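Local coordinates for protein cytosolic IMP-GMP specific 5'-nucleotidase (Legionella pneumophila subsp. pneumophila, PDB 4OHF) that probably removes the 5'-phosphate from purine nucleoside monophosphates such as IMP and GMP, using magnesium in a HAD-type active site, at residues L322-L327 against Y421-F426; S435-H440 against T444-N449. All blocks are in the same frame, centred on the assembly; numbering follows the deposited sequence.

Interaction 1: residues L322-L327 against Y421-F426. With 5GP (guanosine-5'-monophosphate), chain E.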
loop_
_atom_site.group_PDB
_atom_site.type_symbol
_atom_site.label_atom_id
_atom_site.label_comp_id
_atom_site.label_asym_id
_atom_site.label_seq_id
_atom_site.Cartn_x
_atom_site.Cartn_y
_atom_site.Cartn_z
ATOM N N LEU B 322 11.016 11.488 25.703
ATOM C CA LEU B 322 9.633 11.829 25.947
ATOM C C LEU B 322 9.317 12.212 27.396
ATOM O O LEU B 322 9.936 11.735 28.351
ATOM C CB LEU B 322 8.786 10.635 25.542
ATOM C CG LEU B 322 7.318 10.841 25.259
ATOM C CD1 LEU B 322 7.173 11.672 24.012
ATOM C CD2 LEU B 322 6.653 9.469 25.085
ATOM N N VAL B 323 8.354 13.107 27.538
ATOM C CA VAL B 323 7.880 13.536 28.839
ATOM C C VAL B 323 6.441 13.009 28.883
ATOM O O VAL B 323 5.647 13.295 27.984
ATOM C CB VAL B 323 7.896 15.072 28.947
ATOM C CG1 VAL B 323 6.847 15.531 29.914
ATOM C CG2 VAL B 323 9.254 15.545 29.415
ATOM N N VAL B 324 6.119 12.199 29.887
ATOM C CA VAL B 324 4.766 11.662 30.026
ATOM C C VAL B 324 4.154 12.159 31.336
ATOM O O VAL B 324 4.344 11.565 32.396
ATOM C CB VAL B 324 4.776 10.132 30.012
ATOM C CG1 VAL B 324 3.362 9.599 30.002
ATOM C CG2 VAL B 324 5.529 9.640 28.797
ATOM N N GLU B 325 3.426 13.264 31.246
ATOM C CA GLU B 325 2.790 13.887 32.399
ATOM C C GLU B 325 2.048 12.908 33.308
ATOM O O GLU B 325 2.144 13.012 34.529
ATOM C CB GLU B 325 1.829 14.985 31.919
ATOM C CG GLU B 325 0.934 15.581 33.004
ATOM C CD GLU B 325 1.509 16.838 33.636
ATOM O OE1 GLU B 325 1.075 17.946 33.235
ATOM O OE2 GLU B 325 2.395 16.729 34.523
ATOM N N GLU B 326 1.319 11.957 32.725
ATOM C CA GLU B 326 0.547 11.001 33.515
ATOM C C GLU B 326 1.341 10.067 34.422
ATOM O O GLU B 326 0.764 9.434 35.303
ATOM C CB GLU B 326 -0.361 10.168 32.612
ATOM C CG GLU B 326 -1.416 10.979 31.885
ATOM C CD GLU B 326 -0.907 11.644 30.622
ATOM O OE1 GLU B 326 0.325 11.663 30.403
ATOM O OE2 GLU B 326 -1.751 12.158 29.843
ATOM N N LEU B 327 2.645 9.954 34.215
ATOM C CA LEU B 327 3.457 9.107 35.082
ATOM C C LEU B 327 3.246 9.528 36.522
ATOM O O LEU B 327 3.353 8.716 37.430
ATOM C CB LEU B 327 4.938 9.265 34.768
ATOM C CG LEU B 327 5.615 8.270 33.841
ATOM C CD1 LEU B 327 7.084 8.664 33.749
ATOM C CD2 LEU B 327 5.455 6.856 34.373
ATOM N N TYR B 421 4.200 0.276 24.569
ATOM C CA TYR B 421 5.040 -0.080 23.433
ATOM C C TYR B 421 5.485 1.179 22.686
ATOM O O TYR B 421 6.659 1.330 22.353
ATOM C CB TYR B 421 4.295 -1.036 22.474
ATOM C CG TYR B 421 4.582 -0.763 21.004
ATOM C CD1 TYR B 421 3.677 -0.047 20.212
ATOM C CD2 TYR B 421 5.808 -1.127 20.431
ATOM C CE1 TYR B 421 3.989 0.313 18.890
ATOM C CE2 TYR B 421 6.131 -0.774 19.111
ATOM C CZ TYR B 421 5.224 -0.056 18.350
ATOM O OH TYR B 421 5.571 0.302 17.065
ATOM N N GLN B 422 4.538 2.072 22.416
ATOM C CA GLN B 422 4.839 3.311 21.708
ATOM C C GLN B 422 5.918 4.092 22.435
ATOM O O GLN B 422 6.896 4.544 21.826
ATOM C CB GLN B 422 3.593 4.177 21.586
ATOM C CG GLN B 422 2.616 3.749 20.518
ATOM C CD GLN B 422 1.494 4.767 20.363
ATOM O OE1 GLN B 422 0.540 4.790 21.152
ATOM N NE2 GLN B 422 1.616 5.639 19.361
ATOM N N VAL B 423 5.731 4.269 23.739
ATOM C CA VAL B 423 6.718 4.986 24.539
ATOM C C VAL B 423 8.080 4.298 24.407
ATOM O O VAL B 423 9.099 4.943 24.170
ATOM C CB VAL B 423 6.306 5.032 26.027
ATOM C CG1 VAL B 423 7.486 5.425 26.893
ATOM C CG2 VAL B 423 5.192 6.038 26.205
ATOM N N ASP B 424 8.083 2.979 24.546
ATOM C CA ASP B 424 9.312 2.227 24.444
ATOM C C ASP B 424 9.980 2.354 23.072
ATOM O O ASP B 424 11.202 2.425 22.989
ATOM C CB ASP B 424 9.046 0.750 24.748
ATOM C CG ASP B 424 10.326 -0.067 24.840
ATOM O OD1 ASP B 424 11.241 0.353 25.582
ATOM O OD2 ASP B 424 10.426 -1.124 24.178
ATOM N N ARG B 425 9.193 2.388 21.998
ATOM C CA ARG B 425 9.765 2.458 20.656
ATOM C C ARG B 425 10.215 3.857 20.242
ATOM O O ARG B 425 11.163 4.016 19.470
ATOM C CB ARG B 425 8.769 1.927 19.623
ATOM C CG ARG B 425 9.364 1.732 18.232
ATOM C CD ARG B 425 8.279 1.656 17.172
ATOM N NE ARG B 425 8.600 0.733 16.076
ATOM C CZ ARG B 425 9.710 0.782 15.346
ATOM N NH1 ARG B 425 10.642 1.715 15.585
ATOM N NH2 ARG B 425 9.879 -0.094 14.365
ATOM N N PHE B 426 9.545 4.871 20.768
ATOM C CA PHE B 426 9.874 6.235 20.422
ATOM C C PHE B 426 10.844 6.926 21.361
ATOM O O PHE B 426 11.654 7.728 20.919
ATOM C CB PHE B 426 8.584 7.056 20.310
ATOM C CG PHE B 426 8.810 8.531 20.119
ATOM C CD1 PHE B 426 9.083 9.359 21.210
ATOM C CD2 PHE B 426 8.749 9.100 18.850
ATOM C CE1 PHE B 426 9.291 10.729 21.030
ATOM C CE2 PHE B 426 8.956 10.466 18.659
ATOM C CZ PHE B 426 9.227 11.281 19.747
HETATM P P 5GP E . 6.161 -5.384 11.255
HETATM O O1P 5GP E . 6.875 -4.628 10.184
HETATM O O2P 5GP E . 7.052 -5.650 12.446
HETATM O O3P 5GP E . 5.574 -6.698 10.749
HETATM O "O5'" 5GP E . 4.876 -4.540 11.731
HETATM C "C5'" 5GP E . 5.006 -3.225 12.275
HETATM C "C4'" 5GP E . 4.296 -3.111 13.621
HETATM O "O4'" 5GP E . 4.681 -4.038 14.642
HETATM C "C3'" 5GP E . 4.387 -1.743 14.329
HETATM O "O3'" 5GP E . 3.815 -0.632 13.567
HETATM C "C2'" 5GP E . 3.661 -2.063 15.618
HETATM O "O2'" 5GP E . 2.230 -1.725 15.481
HETATM C "C1'" 5GP E . 3.950 -3.580 15.831
HETATM N N9 5GP E . 4.777 -3.869 17.085
HETATM C C8 5GP E . 4.350 -4.015 18.354
HETATM N N7 5GP E . 5.387 -4.269 19.200
HETATM C C5 5GP E . 6.508 -4.285 18.426
HETATM C C6 5GP E . 7.891 -4.492 18.669
HETATM O O6 5GP E . 8.289 -4.720 19.837
HETATM N N1 5GP E . 8.786 -4.439 17.611
HETATM C C2 5GP E . 8.379 -4.194 16.342
HETATM N N2 5GP E . 9.277 -4.150 15.328
HETATM N N3 5GP E . 7.033 -3.985 16.071
HETATM C C4 5GP E . 6.110 -4.033 17.094
#

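Interaction 2: residues S435-H440 against T444-N449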
loop_
_atom_site.group_PDB
_atom_site.type_symbol
_atom_site.label_atom_id
_atom_site.label_comp_id
_atom_site.label_asym_id
_atom_site.label_seq_id
_atom_site.Cartn_x
_atom_site.Cartn_y
_atom_site.Cartn_z
ATOM N N SER B 435 12.102 18.962 34.067
ATOM C CA SER B 435 13.051 19.275 35.128
ATOM C C SER B 435 13.598 17.977 35.727
ATOM O O SER B 435 14.648 17.973 36.372
ATOM C CB SER B 435 12.394 20.147 36.212
ATOM O OG SER B 435 11.383 19.446 36.912
ATOM N N ASP B 436 12.885 16.872 35.522
ATOM C CA ASP B 436 13.368 15.589 36.023
ATOM C C ASP B 436 14.688 15.346 35.287
ATOM O O ASP B 436 15.719 15.059 35.890
ATOM C CB ASP B 436 12.364 14.462 35.728
ATOM C CG ASP B 436 11.114 14.538 36.609
ATOM O OD1 ASP B 436 10.110 13.844 36.290
ATOM O OD2 ASP B 436 11.132 15.289 37.617
ATOM N N LEU B 437 14.662 15.487 33.974
ATOM C CA LEU B 437 15.876 15.303 33.204
ATOM C C LEU B 437 16.913 16.388 33.509
ATOM O O LEU B 437 18.070 16.078 33.798
ATOM C CB LEU B 437 15.567 15.296 31.706
ATOM C CG LEU B 437 16.796 15.281 30.795
ATOM C CD1 LEU B 437 17.608 14.025 31.059
ATOM C CD2 LEU B 437 16.362 15.348 29.344
ATOM N N LEU B 438 16.506 17.654 33.463
ATOM C CA LEU B 438 17.454 18.744 33.677
ATOM C C LEU B 438 18.105 18.767 35.050
ATOM O O LEU B 438 19.040 19.525 35.284
ATOM C CB LEU B 438 16.788 20.091 33.393
ATOM C CG LEU B 438 16.199 20.258 31.990
ATOM C CD1 LEU B 438 15.502 21.601 31.895
ATOM C CD2 LEU B 438 17.291 20.150 30.950
ATOM N N GLU B 439 17.621 17.924 35.952
ATOM C CA GLU B 439 18.157 17.858 37.306
ATOM C C GLU B 439 19.307 16.841 37.351
ATOM O O GLU B 439 20.010 16.711 38.347
ATOM C CB GLU B 439 17.051 17.424 38.266
ATOM C CG GLU B 439 17.098 18.116 39.598
ATOM C CD GLU B 439 16.619 19.548 39.502
ATOM O OE1 GLU B 439 15.386 19.764 39.509
ATOM O OE2 GLU B 439 17.475 20.454 39.405
ATOM N N HIS B 440 19.453 16.090 36.269
ATOM C CA HIS B 440 20.516 15.107 36.142
ATOM C C HIS B 440 21.747 15.793 35.576
ATOM O O HIS B 440 21.699 16.941 35.133
ATOM C CB HIS B 440 20.098 13.981 35.200
ATOM C CG HIS B 440 19.133 13.019 35.809
ATOM N ND1 HIS B 440 17.862 13.382 36.195
ATOM C CD2 HIS B 440 19.260 11.708 36.124
ATOM C CE1 HIS B 440 17.248 12.337 36.721
ATOM N NE2 HIS B 440 18.074 11.307 36.690
ATOM N N THR B 444 25.517 12.621 32.076
ATOM C CA THR B 444 24.938 11.325 32.423
ATOM C C THR B 444 24.894 10.292 31.296
ATOM O O THR B 444 24.444 10.583 30.194
ATOM C CB THR B 444 23.493 11.503 32.919
ATOM O OG1 THR B 444 23.467 12.433 34.012
ATOM C CG2 THR B 444 22.922 10.182 33.368
ATOM N N TYR B 445 25.361 9.080 31.574
ATOM C CA TYR B 445 25.302 8.017 30.574
ATOM C C TYR B 445 24.114 7.149 31.012
ATOM O O TYR B 445 24.204 6.424 32.011
ATOM C CB TYR B 445 26.582 7.178 30.579
ATOM C CG TYR B 445 26.715 6.194 29.425
ATOM C CD1 TYR B 445 27.496 6.502 28.310
ATOM C CD2 TYR B 445 26.085 4.944 29.458
ATOM C CE1 TYR B 445 27.658 5.593 27.257
ATOM C CE2 TYR B 445 26.234 4.028 28.409
ATOM C CZ TYR B 445 27.028 4.362 27.306
ATOM O OH TYR B 445 27.193 3.476 26.257
ATOM N N PHE B 446 23.007 7.243 30.281
ATOM C CA PHE B 446 21.803 6.488 30.586
ATOM C C PHE B 446 21.810 5.067 30.023
ATOM O O PHE B 446 21.997 4.864 28.817
ATOM C CB PHE B 446 20.575 7.225 30.041
ATOM C CG PHE B 446 20.225 8.485 30.792
ATOM C CD1 PHE B 446 19.746 8.431 32.098
ATOM C CD2 PHE B 446 20.345 9.726 30.185
ATOM C CE1 PHE B 446 19.391 9.596 32.780
ATOM C CE2 PHE B 446 19.990 10.894 30.865
ATOM C CZ PHE B 446 19.515 10.824 32.159
ATOM N N ARG B 447 21.604 4.088 30.899
ATOM C CA ARG B 447 21.540 2.678 30.505
ATOM C C ARG B 447 20.216 2.089 30.980
ATOM O O ARG B 447 19.611 2.566 31.947
ATOM C CB ARG B 447 22.678 1.862 31.131
ATOM C CG ARG B 447 24.055 2.095 30.548
ATOM C CD ARG B 447 25.120 1.417 31.411
ATOM N NE ARG B 447 26.466 1.652 30.899
ATOM C CZ ARG B 447 26.906 1.167 29.746
ATOM N NH1 ARG B 447 26.105 0.417 29.005
ATOM N NH2 ARG B 447 28.129 1.457 29.318
ATOM N N ALA B 448 19.770 1.038 30.308
ATOM C CA ALA B 448 18.529 0.393 30.686
ATOM C C ALA B 448 18.810 -0.856 31.503
ATOM O O ALA B 448 19.791 -1.560 31.259
ATOM C CB ALA B 448 17.755 0.028 29.457
ATOM N N ASN B 449 17.955 -1.123 32.479
ATOM C CA ASN B 449 18.095 -2.316 33.299
ATOM C C ASN B 449 17.641 -3.452 32.393
ATOM O O ASN B 449 16.698 -3.274 31.625
ATOM C CB ASN B 449 17.169 -2.229 34.506
ATOM C CG ASN B 449 17.416 -0.985 35.343
ATOM O OD1 ASN B 449 16.505 -0.480 36.012
ATOM N ND2 ASN B 449 18.656 -0.491 35.326
#

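Interaction 1: residues L322-L327 against Y421-F426
Leu322, near the end of strand 319-323, drives its isobutyl group into the side of helix 418-426 between Val423 and Phe426. Its CB leaves the strand toward the helix; CG stands anti to the backbone N (chi1 -160°) and splits into two methyls, each with its own partner. One branch, CD1, reaches the Phe426 ring, 3.8 Å from Phe426 CE1 and 4.1 Å from Phe426 CD1, approaching obliquely. The other branch ends at Val423, with Leu322 CD2 3.9 Å from Val423 CG2. Leu322 crosses both partners at about a right angle, and the two lie one turn apart on the helix. Val423 CG2 also meets Val324, the next inward-pointing residue, through a looser approach of 4.5 Å to Val324 CG2. Beyond Val324 the chain makes a type I turn to Leu327, closed by Leu327 N bonding to Val324 O at 3.0 Å.

On another side of the same helix, Tyr421 lays its ring face against the GMP base, with C8 of the nucleotide 3.7 Å above the ring plane and offset toward the rim. Arg86 of the second subunit hydrogen-bonds this GMP, and Asp424 OD2 bonds Tyr87 OH of that subunit, so the nucleotide sits at a subunit junction. Strand 319-323 belongs to the central mixed sheet, at whose strand ends Asp23 and Asp303 bind magnesium. Between the two segments the seam is all methyl and ring carbon, so this part rests on shape and hydrophobic burial; a hydrogen bond from Thr320 OG1 to Phe426 O adds a polar tie nearby.

Interaction 2: residues S435-H440 against T444-N449
His440 CD2 meets the Phe446 ring at its edge, close to the phenyl plane and 4.0 Å from Phe446 CE1. Over the centre of one face of the same ring lies Thr444 CG2, from the ring's own segment, 3.6 Å above the plane. The imidazole and phenyl rings are inclined by 49° with centroids 5.7 Å apart, an oblique pair. At the far end of the phenyl, Leu437 CD1 comes in obliquely, 3.9 Å from Phe446 CZ.

The imidazole is steadied from its own segment. With CG beside the backbone N (chi1 -76°), the His440 ring turns back along the helix end, and ND1 donates to Asp436 O at 2.7 Å. That carbonyl oxygen lies near the imidazole plane, though the bond is bent (137° at the hydrogen) and the donor sits off the carbonyl plane. This grip limits rotation of the ring and leaves its CD2 side turned to Phe446. Closer to the backbone, His440 CB rests 3.9 Å from Thr444 OG1, whose hydroxyl is hydrogen-bonded to Ser441 O in the intervening loop.

Leu437 and Phe446 both also pack on Ile429 of strand 429-431, and Phe446 on Ile12. The backbones of Thr444 and Phe446 bond to Met14 and Ile12. The chain thus leaves strand 429-431 of the central sheet, passes through the short, weakly bonded helix 434-438 and a loop, and pairs as strand 445-446 antiparallel with strand 12-13, its aromatic residue tucked against the helix end beside the main HAD-type fold.

Both contacts are buried, but interaction 1 lies near the centre of the chain, about 5 Å from it, whereas interaction 2 is about 19 Å out; their centres are about 15 Å apart, and the contacts do not touch. Strand 429-431 connects them: it pairs with strand 319-323 on the interaction 1 side and is packed by Leu437 and Phe446 of interaction 2. Interaction 1 joins distant parts of the sequence by aliphatic and phenyl groups alone, close to the nucleotide and metal sites. Interaction 2 closes a local return and adds to its aromatic packing a side-chain bond, from the imidazole to a helix carbonyl. Each also reaches the second subunit, through Asp424 in interaction 1 and the Tyr445 carbonyl in interaction 2.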